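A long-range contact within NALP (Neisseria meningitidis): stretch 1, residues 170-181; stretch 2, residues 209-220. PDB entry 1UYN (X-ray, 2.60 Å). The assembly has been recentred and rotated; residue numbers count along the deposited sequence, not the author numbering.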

ATOM      1  N   THR A 170     -11.137 -24.026  18.196  1.00 32.98           N
ATOM      2  CA  THR A 170     -11.302 -22.577  18.342  1.00 33.45           C
ATOM      3  C   THR A 170     -10.148 -21.757  17.675  1.00 33.72           C
ATOM      4  O   THR A 170      -9.120 -21.478  18.299  1.00 33.58           O
ATOM      5  CB  THR A 170     -11.474 -22.181  19.837  1.00 32.79           C
ATOM      6  N   GLY A 171     -10.352 -21.410  16.400  1.00 33.72           N
ATOM      7  CA  GLY A 171      -9.563 -20.447  15.638  1.00 33.95           C
ATOM      8  C   GLY A 171      -8.237 -19.791  16.061  1.00 33.98           C
ATOM      9  O   GLY A 171      -7.747 -19.918  17.194  1.00 34.65           O
ATOM     10  N   ASP A 172      -7.739 -18.972  15.125  1.00 33.51           N
ATOM     11  CA  ASP A 172      -6.301 -18.689  14.898  1.00 32.88           C
ATOM     12  C   ASP A 172      -5.858 -17.215  15.081  1.00 31.49           C
ATOM     13  O   ASP A 172      -6.316 -16.347  14.364  1.00 31.02           O
ATOM     14  CB  ASP A 172      -5.965 -19.162  13.459  1.00 32.84           C
ATOM     15  CG  ASP A 172      -4.534 -18.888  13.062  1.00 34.69           C
ATOM     16  OD1 ASP A 172      -3.741 -18.441  13.928  1.00 36.38           O
ATOM     17  OD2 ASP A 172      -4.105 -19.079  11.895  1.00 37.32           O
ATOM     18  N   LEU A 173      -4.971 -16.973  16.057  1.00 30.52           N
ATOM     19  CA  LEU A 173      -4.242 -15.700  16.268  1.00 29.06           C
ATOM     20  C   LEU A 173      -2.777 -15.716  15.747  1.00 28.34           C
ATOM     21  O   LEU A 173      -1.922 -16.386  16.328  1.00 27.23           O
ATOM     22  CB  LEU A 173      -4.212 -15.346  17.774  1.00 28.84           C
ATOM     23  CG  LEU A 173      -3.542 -14.015  18.181  1.00 29.15           C
ATOM     24  CD1 LEU A 173      -4.391 -12.810  17.740  1.00 29.27           C
ATOM     25  CD2 LEU A 173      -3.271 -13.945  19.653  1.00 28.25           C
ATOM     26  N   THR A 174      -2.493 -14.958  14.680  1.00 28.14           N
ATOM     27  CA  THR A 174      -1.122 -14.720  14.217  1.00 27.95           C
ATOM     28  C   THR A 174      -0.642 -13.342  14.624  1.00 27.01           C
ATOM     29  O   THR A 174      -1.353 -12.363  14.444  1.00 26.86           O
ATOM     30  CB  THR A 174      -1.006 -14.859  12.673  1.00 28.54           C
ATOM     31  OG1 THR A 174      -1.933 -14.010  12.010  1.00 29.72           O
ATOM     32  CG2 THR A 174      -1.501 -16.184  12.235  1.00 29.85           C
ATOM     33  N   VAL A 175       0.560 -13.283  15.194  1.00 26.10           N
ATOM     34  CA  VAL A 175       1.261 -12.029  15.485  1.00 24.91           C
ATOM     35  C   VAL A 175       2.360 -11.827  14.466  1.00 23.62           C
ATOM     36  O   VAL A 175       3.088 -12.730  14.119  1.00 23.22           O
ATOM     37  CB  VAL A 175       1.880 -12.029  16.866  1.00 25.03           C
ATOM     38  CG1 VAL A 175       2.554 -10.724  17.160  1.00 25.36           C
ATOM     39  CG2 VAL A 175       0.801 -12.319  17.935  1.00 27.03           C
ATOM     40  N   GLU A 176       2.475 -10.615  13.992  1.00 22.68           N
ATOM     41  CA  GLU A 176       3.317 -10.330  12.863  1.00 22.47           C
ATOM     42  C   GLU A 176       3.924  -8.952  13.001  1.00 21.19           C
ATOM     43  O   GLU A 176       3.264  -8.021  13.421  1.00 20.62           O
ATOM     44  CB  GLU A 176       2.518 -10.443  11.572  1.00 22.52           C
ATOM     45  CG  GLU A 176       3.431 -10.286  10.384  1.00 24.86           C
ATOM     46  CD  GLU A 176       2.725 -10.434   9.072  1.00 25.35           C
ATOM     47  OE1 GLU A 176       2.485 -11.588   8.655  1.00 26.25           O
ATOM     48  OE2 GLU A 176       2.452  -9.390   8.462  1.00 25.48           O
ATOM     49  N   GLY A 177       5.190  -8.837  12.636  1.00 20.80           N
ATOM     50  CA  GLY A 177       5.977  -7.648  12.913  1.00 19.80           C
ATOM     51  C   GLY A 177       7.279  -7.559  12.127  1.00 19.43           C
ATOM     52  O   GLY A 177       7.962  -8.552  11.857  1.00 18.59           O
ATOM     53  N   GLY A 178       7.645  -6.335  11.757  1.00 19.71           N
ATOM     54  CA  GLY A 178       8.912  -6.124  11.088  1.00 18.62           C
ATOM     55  C   GLY A 178       9.188  -4.714  10.644  1.00 17.77           C
ATOM     56  O   GLY A 178       8.855  -3.769  11.311  1.00 16.49           O
ATOM     57  N   LEU A 179       9.876  -4.598   9.518  1.00 17.38           N
ATOM     58  CA  LEU A 179      10.244  -3.331   9.005  1.00 16.79           C
ATOM     59  C   LEU A 179       9.918  -3.284   7.527  1.00 17.16           C
ATOM     60  O   LEU A 179       9.861  -4.304   6.880  1.00 16.65           O
ATOM     61  CB  LEU A 179      11.729  -3.132   9.236  1.00 16.83           C
ATOM     62  CG  LEU A 179      12.241  -3.264  10.661  1.00 15.47           C
ATOM     63  CD1 LEU A 179      13.740  -3.333  10.578  1.00 15.93           C
ATOM     64  CD2 LEU A 179      11.796  -2.122  11.579  1.00 15.02           C
ATOM     65  N   ARG A 180       9.694  -2.081   7.005  1.00 17.52           N
ATOM     66  CA  ARG A 180       9.602  -1.855   5.567  1.00 17.24           C
ATOM     67  C   ARG A 180      10.454  -0.628   5.293  1.00 17.41           C
ATOM     68  O   ARG A 180      10.322   0.345   5.970  1.00 17.06           O
ATOM     69  CB  ARG A 180       8.167  -1.591   5.162  1.00 16.71           C
ATOM     70  CG  ARG A 180       7.956  -1.512   3.638  1.00 18.48           C
ATOM     71  CD  ARG A 180       7.101  -0.316   3.203  1.00 18.10           C
ATOM     72  NE  ARG A 180       5.812  -0.332   3.847  1.00 17.27           N
ATOM     73  CZ  ARG A 180       5.111   0.737   4.192  1.00 17.70           C
ATOM     74  NH1 ARG A 180       5.559   1.966   4.000  1.00 12.37           N
ATOM     75  NH2 ARG A 180       3.929   0.554   4.778  1.00 21.69           N
ATOM     76  N   TYR A 181      11.341  -0.692   4.324  1.00 17.98           N
ATOM     77  CA  TYR A 181      12.130   0.450   3.926  1.00 18.91           C
ATOM     78  C   TYR A 181      11.609   0.965   2.596  1.00 18.74           C
ATOM     79  O   TYR A 181      11.570   0.204   1.652  1.00 19.49           O
ATOM     80  CB  TYR A 181      13.582   0.028   3.747  1.00 19.62           C
ATOM     81  CG  TYR A 181      14.538   1.185   3.538  1.00 19.94           C
ATOM     82  CD1 TYR A 181      14.759   2.090   4.548  1.00 19.75           C
ATOM     83  CD2 TYR A 181      15.232   1.350   2.337  1.00 21.93           C
ATOM     84  CE1 TYR A 181      15.627   3.165   4.385  1.00 21.22           C
ATOM     85  CE2 TYR A 181      16.121   2.404   2.154  1.00 21.99           C
ATOM     86  CZ  TYR A 181      16.308   3.318   3.202  1.00 23.02           C
ATOM     87  OH  TYR A 181      17.181   4.391   3.106  1.00 25.32           O
ATOM     88  N   VAL A 209      10.077   1.932   8.346  1.00 15.56           N
ATOM     89  CA  VAL A 209       8.739   1.847   8.939  1.00 15.65           C
ATOM     90  C   VAL A 209       8.688   0.609   9.818  1.00 15.75           C
ATOM     91  O   VAL A 209       9.023  -0.509   9.376  1.00 16.54           O
ATOM     92  CB  VAL A 209       7.614   1.682   7.842  1.00 15.27           C
ATOM     93  CG1 VAL A 209       6.245   1.769   8.491  1.00 15.80           C
ATOM     94  CG2 VAL A 209       7.724   2.740   6.751  1.00 14.34           C
ATOM     95  N   GLY A 210       8.256   0.784  11.047  1.00 15.68           N
ATOM     96  CA  GLY A 210       8.038  -0.345  11.934  1.00 15.47           C
ATOM     97  C   GLY A 210       6.573  -0.675  11.916  1.00 15.68           C
ATOM     98  O   GLY A 210       5.721   0.195  11.882  1.00 13.95           O
ATOM     99  N   LEU A 211       6.305  -1.968  11.968  1.00 17.68           N
ATOM    100  CA  LEU A 211       4.992  -2.580  11.697  1.00 18.81           C
ATOM    101  C   LEU A 211       4.828  -3.689  12.694  1.00 19.41           C
ATOM    102  O   LEU A 211       5.809  -4.311  13.111  1.00 19.58           O
ATOM    103  CB  LEU A 211       4.942  -3.199  10.301  1.00 18.47           C
ATOM    104  CG  LEU A 211       5.241  -2.221   9.173  1.00 21.53           C
ATOM    105  CD1 LEU A 211       5.819  -2.967   7.963  1.00 24.90           C
ATOM    106  CD2 LEU A 211       3.990  -1.428   8.762  1.00 20.68           C
ATOM    107  N   ALA A 212       3.590  -3.943  13.064  1.00 20.46           N
ATOM    108  CA  ALA A 212       3.279  -4.862  14.158  1.00 22.30           C
ATOM    109  C   ALA A 212       1.791  -5.024  14.106  1.00 23.00           C
ATOM    110  O   ALA A 212       1.097  -4.093  13.752  1.00 24.57           O
ATOM    111  CB  ALA A 212       3.723  -4.304  15.519  1.00 22.19           C
ATOM    112  N   GLY A 213       1.296  -6.199  14.410  1.00 23.43           N
ATOM    113  CA  GLY A 213      -0.039  -6.536  13.971  1.00 24.13           C
ATOM    114  C   GLY A 213      -0.524  -7.866  14.462  1.00 24.81           C
ATOM    115  O   GLY A 213       0.262  -8.722  14.845  1.00 23.56           O
ATOM    116  N   LEU A 214      -1.847  -8.006  14.416  1.00 26.22           N
ATOM    117  CA  LEU A 214      -2.609  -9.110  15.021  1.00 26.35           C
ATOM    118  C   LEU A 214      -3.638  -9.506  14.016  1.00 26.48           C
ATOM    119  O   LEU A 214      -4.240  -8.643  13.397  1.00 26.92           O
ATOM    120  CB  LEU A 214      -3.363  -8.619  16.239  1.00 26.44           C
ATOM    121  CG  LEU A 214      -2.580  -8.368  17.528  1.00 28.50           C
ATOM    122  CD1 LEU A 214      -3.533  -8.167  18.761  1.00 27.86           C
ATOM    123  CD2 LEU A 214      -1.597  -9.518  17.779  1.00 30.27           C
ATOM    124  N   LYS A 215      -3.810 -10.799  13.806  1.00 27.12           N
ATOM    125  CA  LYS A 215      -4.840 -11.323  12.896  1.00 27.25           C
ATOM    126  C   LYS A 215      -5.550 -12.456  13.631  1.00 27.52           C
ATOM    127  O   LYS A 215      -4.919 -13.393  14.100  1.00 26.98           O
ATOM    128  CB  LYS A 215      -4.235 -11.819  11.588  1.00 26.92           C
ATOM    129  CG  LYS A 215      -5.267 -12.292  10.530  1.00 28.66           C
ATOM    130  CD  LYS A 215      -4.582 -12.555   9.173  1.00 32.57           C
ATOM    131  CE  LYS A 215      -5.217 -13.702   8.365  1.00 36.07           C
ATOM    132  NZ  LYS A 215      -5.384 -13.356   6.887  1.00 38.56           N
ATOM    133  N   LEU A 216      -6.860 -12.329  13.766  1.00 28.29           N
ATOM    134  CA  LEU A 216      -7.681 -13.291  14.483  1.00 29.53           C
ATOM    135  C   LEU A 216      -8.568 -13.881  13.395  1.00 29.79           C
ATOM    136  O   LEU A 216      -9.597 -13.308  13.058  1.00 30.42           O
ATOM    137  CB  LEU A 216      -8.466 -12.568  15.587  1.00 29.51           C
ATOM    138  CG  LEU A 216      -9.423 -13.290  16.530  1.00 32.30           C
ATOM    139  CD1 LEU A 216      -8.706 -14.313  17.442  1.00 32.86           C
ATOM    140  CD2 LEU A 216     -10.196 -12.256  17.403  1.00 33.00           C
ATOM    141  N   SER A 217      -8.073 -14.944  12.753  1.00 29.75           N
ATOM    142  CA  SER A 217      -8.879 -15.825  11.895  1.00 29.22           C
ATOM    143  C   SER A 217      -9.853 -16.722  12.704  1.00 28.25           C
ATOM    144  O   SER A 217      -9.470 -17.374  13.665  1.00 28.09           O
ATOM    145  CB  SER A 217      -7.946 -16.705  11.041  1.00 29.27           C
ATOM    146  OG  SER A 217      -7.345 -15.972   9.965  1.00 31.32           O
ATOM    147  N   GLN A 218     -11.117 -16.740  12.315  1.00 27.28           N
ATOM    148  CA  GLN A 218     -12.073 -17.743  12.805  1.00 26.69           C
ATOM    149  C   GLN A 218     -12.711 -18.406  11.585  1.00 25.65           C
ATOM    150  O   GLN A 218     -13.436 -17.758  10.842  1.00 25.81           O
ATOM    151  CB  GLN A 218     -13.152 -17.085  13.678  1.00 26.98           C
ATOM    152  CG  GLN A 218     -14.357 -17.949  14.024  1.00 27.29           C
ATOM    153  CD  GLN A 218     -14.031 -19.005  15.064  1.00 28.49           C
ATOM    154  OE1 GLN A 218     -13.451 -18.694  16.101  1.00 30.44           O
ATOM    155  NE2 GLN A 218     -14.378 -20.252  14.780  1.00 26.01           N
ATOM    156  N   PRO A 219     -12.441 -19.679  11.349  1.00 24.34           N
ATOM    157  CA  PRO A 219     -13.105 -20.376  10.253  1.00 23.74           C
ATOM    158  C   PRO A 219     -14.602 -20.537  10.538  1.00 23.25           C
ATOM    159  O   PRO A 219     -15.005 -20.804  11.671  1.00 23.14           O
ATOM    160  CB  PRO A 219     -12.384 -21.714  10.217  1.00 23.79           C
ATOM    161  CG  PRO A 219     -11.844 -21.894  11.605  1.00 23.88           C
ATOM    162  CD  PRO A 219     -11.540 -20.560  12.114  1.00 24.41           C
ATOM    163  N   LEU A 220     -15.425 -20.325   9.532  1.00 23.11           N
ATOM    164  CA  LEU A 220     -16.873 -20.454   9.695  1.00 23.59           C
ATOM    165  C   LEU A 220     -17.242 -21.868   9.317  1.00 24.00           C
ATOM    166  O   LEU A 220     -17.994 -22.532  10.013  1.00 24.29           O
ATOM    167  CB  LEU A 220     -17.618 -19.427   8.830  1.00 23.42           C
ATOM    168  CG  LEU A 220     -17.046 -18.016   9.006  1.00 23.50           C
ATOM    169  CD1 LEU A 220     -17.381 -17.092   7.820  1.00 24.62           C
ATOM    170  CD2 LEU A 220     -17.460 -17.390  10.359  1.00 22.48           C
TER

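Neighbouring strands of a sheet are held together chiefly by their backbones, and side chains then fill whatever room the register leaves on each face. The two stretches of NALP considered here, 170-181 and 209-220, illustrate the principle well. Their strands run antiparallel, at 172° between their directions, and the two stretches bury 862 Å² between them, both sides summed. Hydrogen-bonded and non-hydrogen-bonded pairs alternate along the ladder, and each step of one residue switches the face to which the side chains point.

The end of the ladder where R180 pairs with V209 covers the most surface. Two hydrogen bonds close this pair: R180 N donates to V209 O and V209 N donates to R180 O, each at 2.9 Å. Because the two residues are directly paired, their side chains leave the sheet on the same face, and here they pack against each other. The guanidinium lies with one of its faces covered by V209 CB, and R180 NH1 comes within 3.6 Å of V209 CG2. A flat, delocalised cation can accept an apolar neighbour over its face while its N-H groups, which point outward in the plane of the group, remain free to bond; here NH2 is satisfied elsewhere in the structure.

L211, two residues along on the same face, extends this cluster. Its backbone partner is G178, with G178 N to L211 O at 3.0 Å and L211 N to G178 O at 3.2 Å. G178 offers no side chain across the pair, and L211 CD1 reaches diagonally to R180 CB at 3.9 Å. The aliphatic part of the arginine thus serves as an apolar surface.

Farther along this face, T174 and K215 form another pair joined by two hydrogen bonds, T174 N to K215 O at 2.9 Å and K215 N to T174 O at 3.0 Å. T174 OG1 lies 3.2 Å from K215 CB, whereas the end of the lysine leads away. At D172 and S217 the bonding is uneven: D172 N to S217 O, 2.8 Å, is nearly straight at 167°, but the return bond from S217 N to D172 O, also 2.8 Å, is weak because its angle falls to 124°.

The opposite face, carrying L173, V175, L214 and L216, is apolar. V175 CG2 meets L214 CD2 at 3.7 Å, and L173 CD1 approaches the same methyl, L214 CD2, at 4.3 Å. Between the hydrogen-bonded pairs, CA-H...O contacts such as L179 CA to V209 O, 3.1 Å, supplement the ladder.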